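Local coordinates for protein 2,4-dihydroxyhept-2-ene-1,7-dioic acid aldolase (Kordia algicida OT-1, PDB 6BDE) that binds heme b as an H-NOX domain and probably senses nitric oxide or a related gas in signalling, at residues G145-T150 and F174-N179; G84-Y89 and I93-S98. The protein carries 1 engineered substitution. One frame throughout, in Å; residues are numbered along the deposited sequence.

Contact 1: residues G145-T150 and F174-N179; sequences GLMNKT and FIINKN. With HEM (protoporphyrin IX containing Fe), chain B.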
loop_
_atom_site.group_PDB
_atom_site.type_symbol
_atom_site.label_atom_id
_atom_site.label_comp_id
_atom_site.label_asym_id
_atom_site.label_seq_id
_atom_site.Cartn_x
_atom_site.Cartn_y
_atom_site.Cartn_z
ATOM N N GLY A 145 -4.482 1.468 2.922
ATOM C CA GLY A 145 -4.319 2.901 2.744
ATOM C C GLY A 145 -4.556 3.339 1.312
ATOM O O GLY A 145 -5.114 4.411 1.066
ATOM N N LEU A 146 -4.134 2.516 0.348
ATOM C CA LEU A 146 -4.419 2.816 -1.051
ATOM C C LEU A 146 -5.910 2.708 -1.342
ATOM O O LEU A 146 -6.451 3.483 -2.140
ATOM C CB LEU A 146 -3.622 1.880 -1.961
ATOM C CG LEU A 146 -2.112 2.125 -2.035
ATOM C CD1 LEU A 146 -1.397 0.916 -2.613
ATOM C CD2 LEU A 146 -1.813 3.365 -2.859
ATOM N N MET A 147 -6.591 1.750 -0.706
ATOM C CA MET A 147 -8.035 1.629 -0.878
ATOM C C MET A 147 -8.764 2.823 -0.277
ATOM O O MET A 147 -9.733 3.323 -0.860
ATOM C CB MET A 147 -8.536 0.330 -0.249
ATOM C CG MET A 147 -8.113 -0.941 -0.969
ATOM S SD MET A 147 -8.798 -2.389 -0.142
ATOM C CE MET A 147 -8.086 -3.723 -1.100
ATOM N N ASN A 148 -8.320 3.285 0.897
ATOM C CA ASN A 148 -8.928 4.457 1.521
ATOM C C ASN A 148 -8.897 5.657 0.583
ATOM O O ASN A 148 -9.904 6.354 0.408
ATOM C CB ASN A 148 -8.207 4.793 2.829
ATOM C CG ASN A 148 -8.551 3.839 3.953
ATOM O OD1 ASN A 148 -9.477 3.034 3.843
ATOM N ND2 ASN A 148 -7.807 3.927 5.050
ATOM N N LYS A 149 -7.741 5.910 -0.033
ATOM C CA LYS A 149 -7.596 7.054 -0.921
ATOM C C LYS A 149 -8.241 6.830 -2.281
ATOM O O LYS A 149 -8.536 7.807 -2.979
ATOM C CB LYS A 149 -6.116 7.397 -1.095
ATOM C CG LYS A 149 -5.483 8.004 0.145
ATOM C CD LYS A 149 -6.147 9.325 0.500
ATOM C CE LYS A 149 -5.576 9.905 1.782
ATOM N NZ LYS A 149 -6.143 11.250 2.079
ATOM N N THR A 150 -8.461 5.574 -2.676
ATOM C CA THR A 150 -9.219 5.304 -3.893
ATOM C C THR A 150 -10.651 5.803 -3.753
ATOM O O THR A 150 -11.193 6.447 -4.660
ATOM C CB THR A 150 -9.199 3.807 -4.205
ATOM O OG1 THR A 150 -7.854 3.390 -4.467
ATOM C CG2 THR A 150 -10.068 3.501 -5.421
ATOM N N PHE A 174 -10.459 -8.990 2.399
ATOM C CA PHE A 174 -10.929 -7.611 2.442
ATOM C C PHE A 174 -12.429 -7.596 2.176
ATOM O O PHE A 174 -12.879 -8.064 1.124
ATOM C CB PHE A 174 -10.202 -6.748 1.411
ATOM C CG PHE A 174 -8.830 -6.308 1.837
ATOM C CD1 PHE A 174 -7.771 -7.200 1.849
ATOM C CD2 PHE A 174 -8.596 -4.995 2.208
ATOM C CE1 PHE A 174 -6.506 -6.792 2.232
ATOM C CE2 PHE A 174 -7.334 -4.581 2.591
ATOM C CZ PHE A 174 -6.288 -5.480 2.605
ATOM N N ILE A 175 -13.195 -7.061 3.119
ATOM C CA ILE A 175 -14.635 -6.893 2.962
ATOM C C ILE A 175 -14.891 -5.396 2.841
ATOM O O ILE A 175 -14.850 -4.662 3.836
ATOM C CB ILE A 175 -15.420 -7.511 4.124
ATOM C CG1 ILE A 175 -14.954 -8.947 4.374
ATOM C CG2 ILE A 175 -16.911 -7.483 3.828
ATOM C CD1 ILE A 175 -15.686 -9.642 5.501
ATOM N N ILE A 176 -15.148 -4.937 1.620
ATOM C CA ILE A 176 -15.287 -3.520 1.310
ATOM C C ILE A 176 -16.756 -3.217 1.055
ATOM O O ILE A 176 -17.393 -3.857 0.209
ATOM C CB ILE A 176 -14.427 -3.126 0.098
ATOM C CG1 ILE A 176 -12.966 -3.515 0.331
ATOM C CG2 ILE A 176 -14.549 -1.637 -0.174
ATOM C CD1 ILE A 176 -12.241 -3.940 -0.928
ATOM N N ASN A 177 -17.292 -2.237 1.780
ATOM C CA ASN A 177 -18.680 -1.812 1.629
ATOM C C ASN A 177 -18.713 -0.293 1.561
ATOM O O ASN A 177 -18.370 0.381 2.538
ATOM C CB ASN A 177 -19.544 -2.324 2.782
ATOM C CG ASN A 177 -20.138 -3.690 2.503
ATOM O OD1 ASN A 177 -21.156 -3.810 1.822
ATOM N ND2 ASN A 177 -19.503 -4.729 3.033
ATOM N N LYS A 178 -19.119 0.243 0.411
ATOM C CA LYS A 178 -19.248 1.687 0.274
ATOM C C LYS A 178 -20.289 2.208 1.256
ATOM O O LYS A 178 -21.372 1.637 1.404
ATOM C CB LYS A 178 -19.627 2.058 -1.160
ATOM C CG LYS A 178 -18.869 3.264 -1.698
ATOM C CD LYS A 178 -19.214 3.535 -3.152
ATOM C CE LYS A 178 -20.658 3.977 -3.302
ATOM N NZ LYS A 178 -21.041 4.128 -4.731
ATOM N N ASN A 179 -19.948 3.301 1.931
ATOM C CA ASN A 179 -20.707 3.748 3.086
ATOM C C ASN A 179 -22.077 4.287 2.689
ATOM O O ASN A 179 -22.318 4.689 1.546
ATOM C CB ASN A 179 -19.932 4.826 3.844
ATOM C CG ASN A 179 -18.934 4.245 4.821
ATOM O OD1 ASN A 179 -19.249 3.323 5.573
ATOM N ND2 ASN A 179 -17.719 4.778 4.813
HETATM C CHA HEM B . 3.203 -3.035 -4.534
HETATM C CHB HEM B . 2.276 0.407 -8.630
HETATM C CHC HEM B . -3.085 0.508 -7.354
HETATM C CHD HEM B . -2.117 -2.750 -3.091
HETATM C C1A HEM B . 3.023 -1.953 -5.839
HETATM C C2A HEM B . 4.310 -1.526 -6.241
HETATM C C3A HEM B . 4.075 -0.682 -7.249
HETATM C C4A HEM B . 2.671 -0.659 -7.371
HETATM C CMA HEM B . 5.099 0.082 -8.085
HETATM C CAA HEM B . 5.664 -1.955 -5.677
HETATM C CBA HEM B . 6.123 -3.197 -6.447
HETATM C CGA HEM B . 7.533 -3.615 -6.041
HETATM O O1A HEM B . 8.144 -4.492 -6.708
HETATM O O2A HEM B . 8.091 -3.086 -5.043
HETATM C C1B HEM B . 0.651 0.650 -8.431
HETATM C C2B HEM B . -0.028 1.802 -9.197
HETATM C C3B HEM B . -1.403 1.769 -8.822
HETATM C C4B HEM B . -1.508 0.618 -7.865
HETATM C CMB HEM B . 0.644 2.771 -10.171
HETATM C CAB HEM B . -2.536 2.676 -9.292
HETATM C CBB HEM B . -2.817 2.790 -10.573
HETATM C C1C HEM B . -2.938 -0.476 -5.960
HETATM C C2C HEM B . -4.100 -0.386 -5.164
HETATM C C3C HEM B . -3.855 -1.191 -4.116
HETATM C C4C HEM B . -2.569 -1.712 -4.357
HETATM C CMC HEM B . -5.357 0.438 -5.434
HETATM C CAC HEM B . -4.770 -1.488 -2.933
HETATM C CBC HEM B . -5.426 -2.627 -2.888
HETATM C C1D HEM B . -0.472 -2.929 -3.349
HETATM C C2D HEM B . 0.157 -3.543 -2.121
HETATM C C3D HEM B . 1.540 -3.644 -2.434
HETATM C C4D HEM B . 1.701 -3.073 -3.860
HETATM C CMD HEM B . -0.532 -3.982 -0.831
HETATM C CAD HEM B . 2.638 -4.208 -1.533
HETATM C CBD HEM B . 3.276 -5.447 -2.153
HETATM C CGD HEM B . 2.624 -6.691 -1.561
HETATM O O1D HEM B . 1.564 -6.579 -0.891
HETATM O O2D HEM B . 3.146 -7.820 -1.751
HETATM N NA HEM B . 1.899 -1.395 -6.459
HETATM N NB HEM B . -0.278 -0.119 -7.471
HETATM N NC HEM B . -1.875 -1.255 -5.488
HETATM N ND HEM B . 0.403 -2.514 -4.480
HETATM FE FE HEM B . -0.086 -1.743 -6.284
#
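Met147, on helix 140-153, meets Phe174 of strand 171-178 in a Met-aromatic contact inside the H-NOX fold, where this helix packs on the antiparallel sheet and flanks the heme. The methyl CE stands over one face of the Phe174 ring, 4.0 Å from its centroid and 28° off the normal, which makes it a CH-pi contact. The sulfur approaches the same ring obliquely, with SD of Met147 3.5 Å from CD2 of Phe174. SD of Met147 also touches Ile176, at 3.9 Å from its CD1. With CG anti to its carbonyl carbon (chi1 -70°) and the chain extended beyond it, Met147 sends CE far enough to meet two groups at once: besides the ring, it lies 3.4 Å from the vinyl carbon CBC of the heme. Shortening Met147 to an alanine is likely to leave the Phe174 face and the heme vinyl without their shared methyl neighbour and to open a gap between helix and strand. Leu146 lays CD1 over the face of the porphyrin at the pyrrole that bears this vinyl, 3.4 Å from its carbon C4C, while Met147 meets the vinyl itself. Farther out, Ile160 of strand 158-164 and Met131 of strand 128-134 pack on Met147, while Phe174 borders Tyr133, whose hydroxyl is hydrogen-bonded to the heme. Backbone bonds from Phe174 to Met131 and from Ile176 to Leu129 fix the strand in the sheet. On the helix, the buried Leu146 carbonyl is gripped twice, since Thr150 OG1 and Thr150 N reach its oxygen from opposite faces of the carbonyl plane; the hydroxyl bond, OG1 to Leu146 O, measures 2.7 Å, with the donor tilted 34° from that plane.

Contact 2: residues G84-Y89 and I93-S98; sequences GLLATY and IEMLAS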
loop_
_atom_site.group_PDB
_atom_site.type_symbol
_atom_site.label_atom_id
_atom_site.label_comp_id
_atom_site.label_asym_id
_atom_site.label_seq_id
_atom_site.Cartn_x
_atom_site.Cartn_y
_atom_site.Cartn_z
ATOM N N GLY A 84 -3.323 9.149 -16.181
ATOM C CA GLY A 84 -4.109 8.535 -17.238
ATOM C C GLY A 84 -4.625 7.160 -16.860
ATOM O O GLY A 84 -5.762 6.803 -17.181
ATOM N N LEU A 85 -3.796 6.367 -16.177
ATOM C CA LEU A 85 -4.253 5.067 -15.698
ATOM C C LEU A 85 -5.342 5.225 -14.644
ATOM O O LEU A 85 -6.282 4.424 -14.587
ATOM C CB LEU A 85 -3.069 4.270 -15.148
ATOM C CG LEU A 85 -3.322 2.854 -14.625
ATOM C CD1 LEU A 85 -3.678 1.916 -15.765
ATOM C CD2 LEU A 85 -2.099 2.341 -13.881
ATOM N N LEU A 86 -5.238 6.262 -13.809
ATOM C CA LEU A 86 -6.265 6.513 -12.804
ATOM C C LEU A 86 -7.544 7.043 -13.440
ATOM O O LEU A 86 -8.649 6.686 -13.016
ATOM C CB LEU A 86 -5.736 7.491 -11.755
ATOM C CG LEU A 86 -6.656 7.864 -10.592
ATOM C CD1 LEU A 86 -7.090 6.627 -9.828
ATOM C CD2 LEU A 86 -5.963 8.851 -9.667
ATOM N N ALA A 87 -7.414 7.892 -14.464
ATOM C CA ALA A 87 -8.575 8.438 -15.156
ATOM C C ALA A 87 -9.346 7.385 -15.941
ATOM O O ALA A 87 -10.450 7.675 -16.412
ATOM C CB ALA A 87 -8.146 9.567 -16.095
ATOM N N THR A 88 -8.789 6.182 -16.100
ATOM C CA THR A 88 -9.519 5.104 -16.756
ATOM C C THR A 88 -10.790 4.749 -15.994
ATOM O O THR A 88 -11.807 4.398 -16.604
ATOM C CB THR A 88 -8.607 3.879 -16.899
ATOM O OG1 THR A 88 -7.748 4.051 -18.034
ATOM C CG2 THR A 88 -9.410 2.593 -17.069
ATOM N N TYR A 89 -10.767 4.875 -14.671
ATOM C CA TYR A 89 -11.864 4.436 -13.824
ATOM C C TYR A 89 -12.713 5.616 -13.365
ATOM O O TYR A 89 -12.218 6.729 -13.174
ATOM C CB TYR A 89 -11.328 3.673 -12.612
ATOM C CG TYR A 89 -10.518 2.464 -13.008
ATOM C CD1 TYR A 89 -11.138 1.263 -13.319
ATOM C CD2 TYR A 89 -9.134 2.531 -13.096
ATOM C CE1 TYR A 89 -10.404 0.158 -13.692
ATOM C CE2 TYR A 89 -8.390 1.430 -13.469
ATOM C CZ TYR A 89 -9.030 0.246 -13.765
ATOM O OH TYR A 89 -8.292 -0.852 -14.138
ATOM N N ILE A 93 -15.182 0.993 -6.623
ATOM C CA ILE A 93 -15.323 -0.458 -6.536
ATOM C C ILE A 93 -14.800 -1.121 -7.805
ATOM O O ILE A 93 -14.117 -2.152 -7.748
ATOM C CB ILE A 93 -16.789 -0.834 -6.257
ATOM C CG1 ILE A 93 -17.176 -0.449 -4.828
ATOM C CG2 ILE A 93 -17.019 -2.322 -6.491
ATOM C CD1 ILE A 93 -16.431 -1.223 -3.765
ATOM N N GLU A 94 -15.100 -0.537 -8.968
ATOM C CA GLU A 94 -14.632 -1.109 -10.228
ATOM C C GLU A 94 -13.112 -1.062 -10.326
ATOM O O GLU A 94 -12.487 -1.996 -10.844
ATOM C CB GLU A 94 -15.268 -0.373 -11.406
ATOM C CG GLU A 94 -15.215 -1.141 -12.717
ATOM C CD GLU A 94 -16.102 -2.371 -12.708
ATOM O OE1 GLU A 94 -17.326 -2.222 -12.508
ATOM O OE2 GLU A 94 -15.576 -3.486 -12.900
ATOM N N MET A 95 -12.500 0.016 -9.832
ATOM C CA MET A 95 -11.045 0.125 -9.879
ATOM C C MET A 95 -10.382 -0.908 -8.974
ATOM O O MET A 95 -9.402 -1.550 -9.371
ATOM C CB MET A 95 -10.611 1.539 -9.490
ATOM C CG MET A 95 -9.118 1.686 -9.248
ATOM S SD MET A 95 -8.587 3.403 -9.106
ATOM C CE MET A 95 -6.918 3.186 -8.495
ATOM N N LEU A 96 -10.904 -1.086 -7.758
ATOM C CA LEU A 96 -10.325 -2.063 -6.842
ATOM C C LEU A 96 -10.507 -3.487 -7.351
ATOM O O LEU A 96 -9.635 -4.337 -7.133
ATOM C CB LEU A 96 -10.938 -1.907 -5.450
ATOM C CG LEU A 96 -10.625 -0.595 -4.724
ATOM C CD1 LEU A 96 -11.185 -0.614 -3.310
ATOM C CD2 LEU A 96 -9.127 -0.331 -4.708
ATOM N N ALA A 97 -11.617 -3.769 -8.031
ATOM C CA ALA A 97 -11.796 -5.075 -8.655
ATOM C C ALA A 97 -10.952 -5.244 -9.910
ATOM O O ALA A 97 -10.979 -6.323 -10.513
ATOM C CB ALA A 97 -13.271 -5.304 -8.985
ATOM N N SER A 98 -10.209 -4.214 -10.313
ATOM C CA SER A 98 -9.380 -4.256 -11.510
ATOM C C SER A 98 -7.892 -4.192 -11.191
ATOM O O SER A 98 -7.079 -4.013 -12.105
ATOM C CB SER A 98 -9.763 -3.115 -12.453
ATOM O OG SER A 98 -11.131 -3.191 -12.813
#
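The side chains of Tyr89 and Met95 cross at about a right angle, the ring turning one face to the Met95 backbone carbon CA. That CA lies 3.9 Å from the ring centroid and 23° off the normal, and Met95 CB is 3.6 Å from Tyr89 CG. On the opposite face, CG2 of Thr88 lies over the ring centre, 3.8 Å above the plane, so the ring is held between two aliphatic groups. The Met95 sulfur completes a Met-aromatic contact obliquely, 4.9 Å from the centroid. CG of Met95 stands anti to the backbone N (chi1 169°), and the extended chain beyond it runs past the ring to Leu86, where SD of Met95 is 3.6 Å from CD1 of Leu86. Leu86 CG is likewise anti to its N (chi1 -179°), which brings CD1 to that sulfur although the CB does not point toward helix 92-96. Tyr89 OH lies 3.2 Å from Ser98 CB. The serine hydroxyl gives its hydrogen to the Glu94 carbonyl oxygen at 2.7 Å from OG, while Tyr89 OH is hydrogen-bonded to His102 ND1. The contact joins the segment around helix 83-87 to helix 92-96 beside the heme, which Leu85 and Leu96 touch. Ile103 of helix 99-110 touches Tyr89 and Met95; Leu86 reaches Phe75 of helix 63-81 and His153 of helix 140-153, and Leu96 packs on Leu129 of strand 128-134.

Contact 2 closes before contact 1 opens along the chain, and their centres lie 13 Å apart. Helix 92-96 joins them by packing against helix 140-153: Leu96 CD1 is 3.9 Å from Met147 CG, and Met95 SD is 4.0 Å from Thr150 CG2. Strand 171-178 is met as well, by Ile93 on Ile176. Contact 1 ties helix 140-153 to the sheet, whereas contact 2 brings together two short helices leading into helix 99-110, which carries His104, the axial ligand of the heme iron. Both contain residues of the heme pocket, so the two contacts, touching each other through helices 92-96 and 140-153, belong to the protein around the cofactor.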